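Local coordinates for flagellar biosynthesis protein FlhA (Bacillus subtilis, PDB 3MIX) that takes part in the export of flagellar proteins through the type III secretion system, this chain being its cytosolic domain, at residues E50-Y55 against R105-G110; L84-P89 against R192-Q197; C341-R346 against V362-E367. All coordinates share one frame; numbering follows the deposited sequence.

Contact 1: residues E50-Y55 against R105-G110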
ATOM      1  N   GLU A  50     -15.004  -5.483   1.768  1.00 15.69           N
ATOM      2  CA  GLU A  50     -16.303  -5.903   1.319  1.00 19.28           C
ATOM      3  C   GLU A  50     -16.311  -5.967  -0.189  1.00 20.79           C
ATOM      4  O   GLU A  50     -15.925  -5.005  -0.860  1.00 21.19           O
ATOM      5  CB  GLU A  50     -17.397  -4.902   1.747  1.00 20.25           C
ATOM      6  CG  GLU A  50     -17.511  -4.650   3.221  1.00 21.60           C
ATOM      7  CD  GLU A  50     -18.471  -3.500   3.505  1.00 25.88           C
ATOM      8  OE1 GLU A  50     -19.686  -3.733   3.427  1.00 27.38           O
ATOM      9  OE2 GLU A  50     -18.008  -2.366   3.785  1.00 26.05           O
ATOM     10  N   PHE A  51     -16.790  -7.088  -0.709  1.00 22.71           N
ATOM     11  CA  PHE A  51     -17.012  -7.262  -2.125  1.00 24.99           C
ATOM     12  C   PHE A  51     -18.510  -7.448  -2.339  1.00 28.14           C
ATOM     13  O   PHE A  51     -19.111  -8.396  -1.819  1.00 28.17           O
ATOM     14  CB  PHE A  51     -16.235  -8.472  -2.646  1.00 25.30           C
ATOM     15  CG  PHE A  51     -16.398  -8.713  -4.118  1.00 26.90           C
ATOM     16  CD1 PHE A  51     -15.616  -8.026  -5.043  1.00 26.74           C
ATOM     17  CD2 PHE A  51     -17.326  -9.626  -4.582  1.00 28.47           C
ATOM     18  CE1 PHE A  51     -15.762  -8.244  -6.396  1.00 26.23           C
ATOM     19  CE2 PHE A  51     -17.478  -9.847  -5.952  1.00 30.04           C
ATOM     20  CZ  PHE A  51     -16.696  -9.161  -6.850  1.00 28.12           C
ATOM     21  N   GLU A  52     -19.086  -6.509  -3.089  1.00 30.44           N
ATOM     22  CA  GLU A  52     -20.502  -6.435  -3.370  1.00 33.83           C
ATOM     23  C   GLU A  52     -20.778  -6.575  -4.856  1.00 36.39           C
ATOM     24  O   GLU A  52     -20.057  -6.019  -5.690  1.00 36.12           O
ATOM     25  CB  GLU A  52     -21.054  -5.096  -2.895  1.00 34.28           C
ATOM     26  CG  GLU A  52     -20.976  -4.908  -1.391  1.00 34.91           C
ATOM     27  CD  GLU A  52     -21.656  -3.635  -0.920  1.00 39.83           C
ATOM     28  OE1 GLU A  52     -22.211  -2.886  -1.758  1.00 40.71           O
ATOM     29  OE2 GLU A  52     -21.627  -3.374   0.309  1.00 42.33           O
ATOM     30  N   PHE A  53     -21.844  -7.301  -5.177  1.00 39.32           N
ATOM     31  CA  PHE A  53     -22.192  -7.620  -6.562  1.00 42.21           C
ATOM     32  C   PHE A  53     -23.706  -7.600  -6.818  1.00 44.79           C
ATOM     33  O   PHE A  53     -24.506  -7.829  -5.911  1.00 45.04           O
ATOM     34  CB  PHE A  53     -21.623  -8.989  -6.941  1.00 42.34           C
ATOM     35  CG  PHE A  53     -21.996 -10.083  -5.977  1.00 43.68           C
ATOM     36  CD1 PHE A  53     -21.287 -10.250  -4.778  1.00 43.58           C
ATOM     37  CD2 PHE A  53     -23.054 -10.939  -6.255  1.00 45.54           C
ATOM     38  CE1 PHE A  53     -21.636 -11.253  -3.883  1.00 43.54           C
ATOM     39  CE2 PHE A  53     -23.415 -11.943  -5.366  1.00 46.30           C
ATOM     40  CZ  PHE A  53     -22.699 -12.105  -4.175  1.00 45.35           C
ATOM     41  N   GLY A  54     -24.085  -7.325  -8.064  1.00 47.10           N
ATOM     42  CA  GLY A  54     -25.475  -7.440  -8.497  1.00 49.82           C
ATOM     43  C   GLY A  54     -25.827  -8.904  -8.712  1.00 51.49           C
ATOM     44  O   GLY A  54     -24.953  -9.781  -8.629  1.00 50.41           O
ATOM     45  N   TYR A  55     -27.100  -9.168  -9.007  1.00 54.01           N
ATOM     46  CA  TYR A  55     -27.614 -10.536  -9.040  1.00 55.70           C
ATOM     47  C   TYR A  55     -27.040 -11.375 -10.175  1.00 57.07           C
ATOM     48  O   TYR A  55     -26.965 -12.600 -10.062  1.00 57.50           O
ATOM     49  CB  TYR A  55     -29.149 -10.561  -9.037  1.00 58.37           C
ATOM     50  CG  TYR A  55     -29.816 -10.095 -10.323  1.00 61.46           C
ATOM     51  CD1 TYR A  55     -29.895 -10.937 -11.437  1.00 63.53           C
ATOM     52  CD2 TYR A  55     -30.378  -8.819 -10.418  1.00 62.06           C
ATOM     53  CE1 TYR A  55     -30.500 -10.515 -12.614  1.00 67.68           C
ATOM     54  CE2 TYR A  55     -30.993  -8.389 -11.593  1.00 66.00           C
ATOM     55  CZ  TYR A  55     -31.051  -9.242 -12.689  1.00 68.47           C
ATOM     56  OH  TYR A  55     -31.663  -8.827 -13.860  1.00 72.94           O
ATOM     57  N   ARG A 105     -18.540  -4.280  -6.837  1.00 39.33           N
ATOM     58  CA  ARG A 105     -17.993  -3.157  -6.098  1.00 37.99           C
ATOM     59  C   ARG A 105     -17.079  -3.663  -4.967  1.00 34.72           C
ATOM     60  O   ARG A 105     -17.396  -4.651  -4.306  1.00 34.03           O
ATOM     61  CB  ARG A 105     -19.155  -2.369  -5.520  1.00 39.26           C
ATOM     62  CG  ARG A 105     -18.841  -0.972  -5.090  1.00 43.09           C
ATOM     63  CD  ARG A 105     -20.108  -0.321  -4.559  1.00 49.28           C
ATOM     64  NE  ARG A 105     -19.811   0.757  -3.616  1.00 53.26           N
ATOM     65  CZ  ARG A 105     -20.616   1.126  -2.619  1.00 56.70           C
ATOM     66  NH1 ARG A 105     -21.767   0.486  -2.410  1.00 57.41           N
ATOM     67  NH2 ARG A 105     -20.260   2.128  -1.815  1.00 57.30           N
ATOM     68  N   LEU A 106     -15.941  -3.000  -4.762  1.00 32.65           N
ATOM     69  CA  LEU A 106     -15.021  -3.339  -3.667  1.00 29.65           C
ATOM     70  C   LEU A 106     -14.855  -2.182  -2.697  1.00 28.46           C
ATOM     71  O   LEU A 106     -14.602  -1.047  -3.099  1.00 28.75           O
ATOM     72  CB  LEU A 106     -13.644  -3.772  -4.190  1.00 29.17           C
ATOM     73  CG  LEU A 106     -12.678  -4.324  -3.119  1.00 27.83           C
ATOM     74  CD1 LEU A 106     -13.048  -5.762  -2.688  1.00 26.85           C
ATOM     75  CD2 LEU A 106     -11.251  -4.268  -3.594  1.00 27.63           C
ATOM     76  N   LYS A 107     -14.997  -2.481  -1.416  1.00 27.26           N
ATOM     77  CA  LYS A 107     -14.812  -1.486  -0.370  1.00 27.07           C
ATOM     78  C   LYS A 107     -13.705  -1.927   0.558  1.00 24.87           C
ATOM     79  O   LYS A 107     -13.555  -3.112   0.834  1.00 24.10           O
ATOM     80  CB  LYS A 107     -16.107  -1.261   0.416  1.00 27.89           C
ATOM     81  CG  LYS A 107     -17.315  -0.953  -0.475  1.00 31.92           C
ATOM     82  CD  LYS A 107     -18.653  -0.941   0.290  1.00 36.03           C
ATOM     83  CE  LYS A 107     -18.811   0.328   1.140  1.00 38.84           C
ATOM     84  NZ  LYS A 107     -20.247   0.710   1.353  1.00 38.93           N
ATOM     85  N   ILE A 108     -12.916  -0.967   1.016  1.00 24.39           N
ATOM     86  CA  ILE A 108     -11.876  -1.229   1.993  1.00 23.55           C
ATOM     87  C   ILE A 108     -12.032  -0.264   3.156  1.00 24.57           C
ATOM     88  O   ILE A 108     -11.975   0.947   2.983  1.00 25.14           O
ATOM     89  CB  ILE A 108     -10.450  -1.168   1.355  1.00 23.03           C
ATOM     90  CG1 ILE A 108     -10.204  -2.438   0.509  1.00 21.74           C
ATOM     91  CG2 ILE A 108      -9.363  -0.984   2.446  1.00 20.80           C
ATOM     92  CD1 ILE A 108      -8.978  -2.385  -0.360  1.00 24.20           C
ATOM     93  N   LYS A 109     -12.270  -0.807   4.338  1.00 26.17           N
ATOM     94  CA  LYS A 109     -12.349   0.003   5.544  1.00 28.58           C
ATOM     95  C   LYS A 109     -13.485   1.031   5.396  1.00 30.75           C
ATOM     96  O   LYS A 109     -13.364   2.176   5.829  1.00 31.64           O
ATOM     97  CB  LYS A 109     -10.995   0.688   5.785  1.00 28.14           C
ATOM     98  CG  LYS A 109     -10.360   0.445   7.143  1.00 29.77           C
ATOM     99  CD  LYS A 109      -9.897  -0.997   7.349  1.00 32.57           C
ATOM    100  CE  LYS A 109      -9.352  -1.175   8.784  1.00 34.53           C
ATOM    101  NZ  LYS A 109      -8.716  -2.535   9.068  1.00 33.78           N
ATOM    102  N   GLY A 110     -14.578   0.616   4.757  1.00 32.39           N
ATOM    103  CA  GLY A 110     -15.761   1.466   4.616  1.00 34.30           C
ATOM    104  C   GLY A 110     -15.845   2.281   3.342  1.00 35.56           C
ATOM    105  O   GLY A 110     -16.892   2.815   3.047  1.00 36.82           O
TER
HETATM  106  O   HOH W   1     -15.082  -1.876   3.759  1.00  4.11           O

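Contact 2: residues L84-P89 against R192-Q197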
ATOM      1  N   LEU A  84       3.826  -9.251   0.208  1.00 15.32           N
ATOM      2  CA  LEU A  84       3.759  -8.025   1.002  1.00 14.40           C
ATOM      3  C   LEU A  84       4.112  -8.239   2.472  1.00 13.30           C
ATOM      4  O   LEU A  84       4.573  -7.298   3.138  1.00 12.36           O
ATOM      5  CB  LEU A  84       2.361  -7.349   0.889  1.00 14.19           C
ATOM      6  CG  LEU A  84       1.849  -6.875  -0.475  1.00 14.97           C
ATOM      7  CD1 LEU A  84       0.478  -6.208  -0.310  1.00 16.52           C
ATOM      8  CD2 LEU A  84       2.808  -5.928  -1.162  1.00 13.81           C
ATOM      9  N   GLY A  85       3.906  -9.477   2.960  1.00 12.43           N
ATOM     10  CA  GLY A  85       4.025  -9.790   4.370  1.00 10.17           C
ATOM     11  C   GLY A  85       2.738  -9.461   5.121  1.00 10.70           C
ATOM     12  O   GLY A  85       2.683  -9.604   6.332  1.00 10.09           O
ATOM     13  N   LEU A  86       1.722  -9.003   4.387  1.00 10.59           N
ATOM     14  CA  LEU A  86       0.384  -8.715   4.922  1.00 11.18           C
ATOM     15  C   LEU A  86      -0.579  -9.876   4.604  1.00 11.45           C
ATOM     16  O   LEU A  86      -0.709 -10.296   3.456  1.00 12.52           O
ATOM     17  CB  LEU A  86      -0.175  -7.424   4.298  1.00 10.10           C
ATOM     18  CG  LEU A  86      -1.627  -7.038   4.640  1.00 13.39           C
ATOM     19  CD1 LEU A  86      -1.813  -6.576   6.088  1.00 11.12           C
ATOM     20  CD2 LEU A  86      -2.215  -6.015   3.681  1.00 12.06           C
ATOM     21  N   VAL A  87      -1.214 -10.386   5.647  1.00 10.85           N
ATOM     22  CA  VAL A  87      -2.244 -11.355   5.558  1.00 10.81           C
ATOM     23  C   VAL A  87      -3.581 -10.617   5.648  1.00 10.10           C
ATOM     24  O   VAL A  87      -3.976 -10.164   6.725  1.00  9.10           O
ATOM     25  CB  VAL A  87      -2.217 -12.334   6.733  1.00 11.10           C
ATOM     26  CG1 VAL A  87      -3.304 -13.362   6.523  1.00 13.65           C
ATOM     27  CG2 VAL A  87      -0.871 -13.027   6.847  1.00 12.28           C
ATOM     28  N   ILE A  88      -4.282 -10.553   4.522  1.00  9.83           N
ATOM     29  CA  ILE A  88      -5.550  -9.863   4.474  1.00  9.95           C
ATOM     30  C   ILE A  88      -6.585 -10.598   5.303  1.00 10.87           C
ATOM     31  O   ILE A  88      -6.575 -11.846   5.393  1.00 11.96           O
ATOM     32  CB  ILE A  88      -6.050  -9.616   3.026  1.00 10.53           C
ATOM     33  CG1 ILE A  88      -6.369 -10.937   2.325  1.00 11.63           C
ATOM     34  CG2 ILE A  88      -5.020  -8.765   2.248  1.00 10.13           C
ATOM     35  CD1 ILE A  88      -7.206 -10.772   1.047  1.00 13.51           C
ATOM     36  N   PRO A  89      -7.464  -9.828   5.939  1.00 11.05           N
ATOM     37  CA  PRO A  89      -8.544 -10.408   6.730  1.00 12.42           C
ATOM     38  C   PRO A  89      -9.617 -11.013   5.828  1.00 14.90           C
ATOM     39  O   PRO A  89      -9.556 -10.930   4.587  1.00 13.33           O
ATOM     40  CB  PRO A  89      -9.097  -9.206   7.509  1.00 11.88           C
ATOM     41  CG  PRO A  89      -8.812  -8.000   6.556  1.00 12.27           C
ATOM     42  CD  PRO A  89      -7.485  -8.347   5.915  1.00 10.82           C
ATOM     43  N   ARG A 192      -4.544  -3.380  13.869  1.00  8.95           N
ATOM     44  CA  ARG A 192      -3.956  -3.861  15.115  1.00  9.44           C
ATOM     45  C   ARG A 192      -3.988  -5.361  15.155  1.00  9.71           C
ATOM     46  O   ARG A 192      -3.025  -6.008  15.599  1.00 10.50           O
ATOM     47  CB  ARG A 192      -4.702  -3.309  16.334  1.00 10.58           C
ATOM     48  CG  ARG A 192      -3.929  -3.557  17.655  1.00 10.63           C
ATOM     49  CD  ARG A 192      -4.785  -3.140  18.873  1.00 11.90           C
ATOM     50  NE  ARG A 192      -4.085  -3.429  20.118  1.00 12.75           N
ATOM     51  CZ  ARG A 192      -3.111  -2.672  20.634  1.00 12.87           C
ATOM     52  NH1 ARG A 192      -2.697  -1.560  20.018  1.00 12.22           N
ATOM     53  NH2 ARG A 192      -2.539  -3.037  21.766  1.00 13.85           N
ATOM     54  N   GLN A 193      -5.094  -5.921  14.684  1.00  9.56           N
ATOM     55  CA  GLN A 193      -5.237  -7.364  14.628  1.00 10.01           C
ATOM     56  C   GLN A 193      -4.106  -8.005  13.799  1.00  9.39           C
ATOM     57  O   GLN A 193      -3.500  -8.982  14.233  1.00  9.80           O
ATOM     58  CB  GLN A 193      -6.651  -7.757  14.108  1.00 10.55           C
ATOM     59  CG  GLN A 193      -7.781  -7.508  15.185  1.00 12.19           C
ATOM     60  CD  GLN A 193      -9.168  -8.080  14.822  1.00 15.00           C
ATOM     61  OE1 GLN A 193      -9.462  -8.356  13.657  1.00 17.28           O
ATOM     62  NE2 GLN A 193     -10.004  -8.286  15.833  1.00 13.79           N
ATOM     63  N   GLU A 194      -3.828  -7.462  12.614  1.00  8.62           N
ATOM     64  CA  GLU A 194      -2.777  -8.011  11.744  1.00  8.42           C
ATOM     65  C   GLU A 194      -1.391  -7.763  12.351  1.00  8.31           C
ATOM     66  O   GLU A 194      -0.520  -8.622  12.300  1.00 10.23           O
ATOM     67  CB  GLU A 194      -2.842  -7.366  10.358  1.00  8.08           C
ATOM     68  CG  GLU A 194      -4.069  -7.756   9.528  1.00  9.96           C
ATOM     69  CD  GLU A 194      -5.363  -7.044   9.971  1.00 15.16           C
ATOM     70  OE1 GLU A 194      -5.364  -6.072  10.800  1.00 13.99           O
ATOM     71  OE2 GLU A 194      -6.406  -7.475   9.464  1.00 18.90           O
ATOM     72  N   THR A 195      -1.193  -6.601  12.952  1.00  7.79           N
ATOM     73  CA  THR A 195       0.077  -6.317  13.612  1.00  7.94           C
ATOM     74  C   THR A 195       0.352  -7.317  14.727  1.00  8.74           C
ATOM     75  O   THR A 195       1.461  -7.883  14.806  1.00  8.95           O
ATOM     76  CB  THR A 195       0.087  -4.876  14.097  1.00  7.72           C
ATOM     77  OG1 THR A 195      -0.135  -4.056  12.956  1.00  7.25           O
ATOM     78  CG2 THR A 195       1.430  -4.507  14.752  1.00  7.87           C
ATOM     79  N   LYS A 196      -0.659  -7.574  15.555  1.00  9.19           N
ATOM     80  CA  LYS A 196      -0.526  -8.559  16.624  1.00 10.47           C
ATOM     81  C   LYS A 196      -0.251  -9.973  16.131  1.00 10.89           C
ATOM     82  O   LYS A 196       0.507 -10.728  16.748  1.00 11.47           O
ATOM     83  CB  LYS A 196      -1.762  -8.569  17.523  1.00 11.77           C
ATOM     84  CG  LYS A 196      -1.839  -7.321  18.438  1.00 13.52           C
ATOM     85  CD  LYS A 196      -3.200  -7.215  19.131  1.00 17.95           C
ATOM     86  CE  LYS A 196      -3.412  -8.375  20.125  1.00 21.97           C
ATOM     87  NZ  LYS A 196      -2.203  -8.524  21.049  1.00 26.86           N
ATOM     88  N   GLN A 197      -0.892 -10.344  15.036  1.00 10.87           N
ATOM     89  CA  GLN A 197      -0.668 -11.651  14.461  1.00 11.82           C
ATOM     90  C   GLN A 197       0.823 -11.801  14.069  1.00 10.70           C
ATOM     91  O   GLN A 197       1.446 -12.825  14.360  1.00 11.14           O
ATOM     92  CB  GLN A 197      -1.632 -11.837  13.287  1.00 11.80           C
ATOM     93  CG  GLN A 197      -1.341 -12.987  12.364  1.00 15.95           C
ATOM     94  CD  GLN A 197      -2.412 -13.129  11.269  1.00 21.25           C
ATOM     95  OE1 GLN A 197      -2.835 -12.138  10.650  1.00 23.62           O
ATOM     96  NE2 GLN A 197      -2.876 -14.362  11.052  1.00 22.69           N
TER
HETATM   97  O   HOH W   2      -4.846 -11.487   8.943  1.00 20.58           O

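Contact 3: residues C341-R346 against V362-E367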
ATOM      1  N   CYS A 341      17.383  10.898  -3.578  1.00 56.28           N
ATOM      2  CA  CYS A 341      17.717  12.111  -2.846  1.00 56.93           C
ATOM      3  C   CYS A 341      18.441  11.721  -1.576  1.00 55.64           C
ATOM      4  O   CYS A 341      18.590  10.530  -1.288  1.00 53.77           O
ATOM      5  CB  CYS A 341      16.470  12.947  -2.544  1.00 56.63           C
ATOM      6  SG  CYS A 341      15.219  12.117  -1.538  1.00 52.09           S
ATOM      7  N   SER A 342      18.907  12.714  -0.824  1.00 56.88           N
ATOM      8  CA  SER A 342      19.675  12.444   0.383  1.00 56.42           C
ATOM      9  C   SER A 342      18.736  12.033   1.500  1.00 53.65           C
ATOM     10  O   SER A 342      17.582  12.462   1.510  1.00 53.14           O
ATOM     11  CB  SER A 342      20.525  13.655   0.792  1.00 59.06           C
ATOM     12  OG  SER A 342      19.715  14.737   1.217  1.00 60.39           O
ATOM     13  N   PRO A 343      19.226  11.187   2.434  1.00 52.26           N
ATOM     14  CA  PRO A 343      18.430  10.653   3.551  1.00 49.73           C
ATOM     15  C   PRO A 343      17.621  11.671   4.378  1.00 49.79           C
ATOM     16  O   PRO A 343      16.437  11.423   4.615  1.00 48.64           O
ATOM     17  CB  PRO A 343      19.466   9.935   4.427  1.00 49.42           C
ATOM     18  CG  PRO A 343      20.593   9.615   3.516  1.00 50.82           C
ATOM     19  CD  PRO A 343      20.569  10.572   2.367  1.00 52.50           C
ATOM     20  N   PRO A 344      18.230  12.800   4.826  1.00 51.60           N
ATOM     21  CA  PRO A 344      17.440  13.698   5.700  1.00 51.24           C
ATOM     22  C   PRO A 344      16.280  14.419   5.003  1.00 51.10           C
ATOM     23  O   PRO A 344      15.439  15.042   5.673  1.00 51.22           O
ATOM     24  CB  PRO A 344      18.482  14.722   6.185  1.00 53.80           C
ATOM     25  CG  PRO A 344      19.537  14.715   5.139  1.00 55.42           C
ATOM     26  CD  PRO A 344      19.618  13.290   4.673  1.00 54.00           C
ATOM     27  N   VAL A 345      16.237  14.318   3.677  1.00 50.82           N
ATOM     28  CA  VAL A 345      15.256  15.029   2.857  1.00 50.64           C
ATOM     29  C   VAL A 345      14.180  14.081   2.299  1.00 47.75           C
ATOM     30  O   VAL A 345      13.061  14.496   1.983  1.00 47.50           O
ATOM     31  CB  VAL A 345      15.971  15.758   1.692  1.00 53.53           C
ATOM     32  CG1 VAL A 345      15.030  16.699   0.983  1.00 54.91           C
ATOM     33  CG2 VAL A 345      17.172  16.541   2.209  1.00 55.80           C
ATOM     34  N   ARG A 346      14.543  12.808   2.195  1.00 45.44           N
ATOM     35  CA  ARG A 346      13.746  11.760   1.552  1.00 42.76           C
ATOM     36  C   ARG A 346      12.277  11.687   1.973  1.00 41.33           C
ATOM     37  O   ARG A 346      11.376  11.722   1.131  1.00 41.31           O
ATOM     38  CB  ARG A 346      14.411  10.423   1.810  1.00 40.72           C
ATOM     39  CG  ARG A 346      13.857   9.324   0.984  1.00 38.89           C
ATOM     40  CD  ARG A 346      13.430   8.200   1.892  1.00 37.80           C
ATOM     41  NE  ARG A 346      12.328   7.533   1.245  1.00 38.43           N
ATOM     42  CZ  ARG A 346      11.077   7.497   1.666  1.00 34.43           C
ATOM     43  NH1 ARG A 346      10.213   6.871   0.907  1.00 36.34           N
ATOM     44  NH2 ARG A 346      10.689   8.031   2.816  1.00 33.03           N
ATOM     45  N   VAL A 362      10.342   7.199  -4.112  1.00 38.66           N
ATOM     46  CA  VAL A 362      11.339   8.159  -3.674  1.00 38.52           C
ATOM     47  C   VAL A 362      12.304   7.431  -2.755  1.00 36.79           C
ATOM     48  O   VAL A 362      11.946   7.022  -1.649  1.00 34.29           O
ATOM     49  CB  VAL A 362      10.690   9.373  -2.975  1.00 38.48           C
ATOM     50  CG1 VAL A 362      11.742  10.391  -2.546  1.00 39.38           C
ATOM     51  CG2 VAL A 362       9.687  10.014  -3.900  1.00 40.23           C
ATOM     52  N   LEU A 363      13.525   7.248  -3.235  1.00 37.73           N
ATOM     53  CA  LEU A 363      14.526   6.496  -2.490  1.00 37.14           C
ATOM     54  C   LEU A 363      15.590   7.411  -1.924  1.00 38.57           C
ATOM     55  O   LEU A 363      15.760   8.527  -2.398  1.00 40.81           O
ATOM     56  CB  LEU A 363      15.171   5.430  -3.379  1.00 37.26           C
ATOM     57  CG  LEU A 363      14.258   4.377  -4.014  1.00 36.86           C
ATOM     58  CD1 LEU A 363      15.118   3.346  -4.743  1.00 36.56           C
ATOM     59  CD2 LEU A 363      13.313   3.708  -2.978  1.00 31.21           C
ATOM     60  N   SER A 364      16.285   6.946  -0.897  1.00 38.13           N
ATOM     61  CA  SER A 364      17.497   7.607  -0.451  1.00 40.50           C
ATOM     62  C   SER A 364      18.739   6.775  -0.849  1.00 41.78           C
ATOM     63  O   SER A 364      18.642   5.560  -1.055  1.00 40.21           O
ATOM     64  CB  SER A 364      17.446   7.907   1.046  1.00 39.05           C
ATOM     65  OG  SER A 364      18.023   6.875   1.813  1.00 38.49           O
ATOM     66  N   TYR A 365      19.890   7.438  -0.961  1.00 44.79           N
ATOM     67  CA  TYR A 365      21.132   6.784  -1.392  1.00 47.01           C
ATOM     68  C   TYR A 365      21.486   5.610  -0.501  1.00 45.86           C
ATOM     69  O   TYR A 365      22.021   4.612  -0.974  1.00 46.20           O
ATOM     70  CB  TYR A 365      22.305   7.777  -1.413  1.00 49.99           C
ATOM     71  CG  TYR A 365      22.024   9.063  -2.154  1.00 53.29           C
ATOM     72  CD1 TYR A 365      21.708   9.055  -3.512  1.00 56.51           C
ATOM     73  CD2 TYR A 365      22.082  10.288  -1.500  1.00 55.91           C
ATOM     74  CE1 TYR A 365      21.445  10.241  -4.206  1.00 60.32           C
ATOM     75  CE2 TYR A 365      21.826  11.481  -2.183  1.00 60.53           C
ATOM     76  CZ  TYR A 365      21.502  11.448  -3.535  1.00 62.18           C
ATOM     77  OH  TYR A 365      21.242  12.626  -4.211  1.00 66.73           O
ATOM     78  N   ASN A 366      21.173   5.732   0.786  1.00 45.44           N
ATOM     79  CA  ASN A 366      21.463   4.697   1.778  1.00 45.18           C
ATOM     80  C   ASN A 366      20.494   3.505   1.773  1.00 43.19           C
ATOM     81  O   ASN A 366      20.578   2.620   2.642  1.00 42.07           O
ATOM     82  CB  ASN A 366      21.516   5.319   3.177  1.00 45.18           C
ATOM     83  CG  ASN A 366      22.782   6.131   3.422  1.00 49.76           C
ATOM     84  OD1 ASN A 366      22.979   6.649   4.523  1.00 53.30           O
ATOM     85  ND2 ASN A 366      23.645   6.251   2.403  1.00 53.48           N
ATOM     86  N   GLU A 367      19.570   3.496   0.812  1.00 42.95           N
ATOM     87  CA  GLU A 367      18.615   2.399   0.654  1.00 41.44           C
ATOM     88  C   GLU A 367      19.005   1.575  -0.560  1.00 43.33           C
ATOM     89  O   GLU A 367      18.506   0.472  -0.763  1.00 42.66           O
ATOM     90  CB  GLU A 367      17.170   2.921   0.553  1.00 40.03           C
ATOM     91  CG  GLU A 367      16.747   3.790   1.754  1.00 36.84           C
ATOM     92  CD  GLU A 367      15.399   4.452   1.583  1.00 34.83           C
ATOM     93  OE1 GLU A 367      14.905   4.552   0.438  1.00 33.91           O
ATOM     94  OE2 GLU A 367      14.823   4.884   2.607  1.00 33.40           O
TER

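Contact 1: residues E50-Y55 against R105-G110
Glu50 and Glu52 both set CG anti to their own carbonyl carbon (chi1 -58° and -64°), while Arg105 sets CG anti to its backbone N and runs extended as far as NE. Glu52 and Arg105 lie side by side and point the same way, and Glu52 OE1 comes 3.5 Å from Arg105 NH1, a salt bridge whose carboxylate and guanidinium planes stand 90° apart. Lys107 grows from the same face of the sheet, and its CD sits over the centre of the Arg105 guanidinium, 4.0 Å above the plane. Lys107 CD touches both acids, 3.8 Å from Glu50 OE2 and 3.8 Å from Glu52 OE2, but Lys107 NZ stays beyond salt-bridge range of either. On the face of Phe51 and Leu106, Leu106 CD1 meets the edge of the Phe51 ring, 4.2 Å from Phe51 CD1; helix 170-189 packs on that ring through Val174 and Ile178. The backbones pair antiparallel, Glu50 with Lys107 and Glu52 with Arg105 as hydrogen-bonded pairs flanking the non-hydrogen-bonded pair Phe51 and Leu106. This joins strands 49-53 and 103-108, the two inner strands of a four-stranded mixed sheet. Past the strand end, one water donates a hydrogen bond to Glu50 OE2 and accepts one from Gly110 N, 2.7 Å away. The strongest partners of these groups lie outside the segments: Glu50 OE1 bonds His45, Glu52 OE2 pairs with Arg94, and Arg105 NE with Glu112. Two acids from one strand and two bases from the other share one buried face, where each charge would probably be offset by its neighbours and the carboxylates kept ionised.

Contact 2: residues L84-P89 against R192-Q197
Pro89 and Glu194 supply the closest side-chain packing: Glu194 OE2 lies against the proline ring, 3.7 Å from Pro89 CB and 3.8 Å from both Pro89 CG and Pro89 CD, the two side chains crossing at about a right angle. A bend at chi2 (76°) places Glu194 CD, and the carboxylate beyond it meets the proline. The aliphatic part of the same glutamate packs too, with Glu194 CG 3.7 Å from Val87 O and 4.3 Å from Leu86 CD1. Leu86 also rests on Ala186 and Leu189 of helix 170-189. Residues 85-89 belong to the loop that leads from helix 69-84 to strand 92-95; Gly85, with positive phi, is where the chain leaves the helix, and the first turns of helix 192-205 pack against the loop beyond it. The polar link across the contact is made by water. One molecule donates to Val87 O and to Gln197 OE1, each at 2.7 Å, tying a loop carbonyl to a side-chain amide. Gln197 reaches it with CG anti to the backbone N (chi1 166°) and the chain extended beyond, and Gln197 OE1 touches Val87 CB at 4.0 Å. Elsewhere on the loop, Ile88 O accepts a hydrogen bond from Arg77 NE.

Contact 3: residues C341-R346 against V362-E367
Cys341 opens the contact as the parallel bridge partner of Ser364, at the end of strand 339-341. Its N donates to Leu363 O at 3.1 Å, while its SG packs against Val362 CG1. Cys341 O takes a weak bond from Tyr365 N and a CA-H...O contact from Ser364, and lies 3.4 Å above one face of the Tyr365 ring, offset toward the rim. At Ser342 the backbone N lies 3.4 Å from Tyr365 CE2, and the hydroxyl turns to Glu293 of helix 290-299. Pro343 crosses Tyr365 and Asn366 at about a right angle: its CD meets Tyr365 CD2 at 4.2 Å, its CG meets Asn366 OD1, and its CA sits against Ser364 CB. One turn on, Arg346 carries CG anti to its backbone N (chi1 -168°), where CG packs on Ser364 CB; a bend at chi2 then redirects CD. Arg346 NE donates to Val362 O at 3.0 Å, from above the carbonyl plane. Glu367 likewise crosses the arginine; its OE2 lies 3.9 Å from Arg346 NE, a long salt bridge of charges alone, while its OE1 accepts from Ser364 N and pairs with Arg265. Outside, the guanidinium forms a salt bridge with Glu262 through NH2 and one with Glu233 through NH1, whose position is less certain. An alanine at Arg346 would probably leave Val362 O without its side-chain donor and Glu262 and Glu367 without this positive charge. The arrangement is that of a beta-alpha-beta unit: strand 339-341, helix 343-353 and the parallel strand 362-364, with the helix start packed on the second strand and the turn after it.

How the contacts relate
Contacts 1 and 2 interleave along the chain, their segments alternating, whereas contact 3 follows after both have closed. The centres of contacts 1 and 2 are about 20 Å apart, and their nearest atoms about 5 Å, without touching. Helix 170-189 links them, since Phe51 and Ile108 of contact 1 and Leu86 and Ile88 of contact 2 all pack on it; Ile88 and Pro89 also reach Ile49 in strand 49-53. Contact 3 lies about 38 Å from contact 1 between centres, on the opposite side of the chain's centre, and about 28 Å from contact 2. The cytosolic domain is thus an extended body, with the mixed sheet and the beta-alpha-beta unit held well apart.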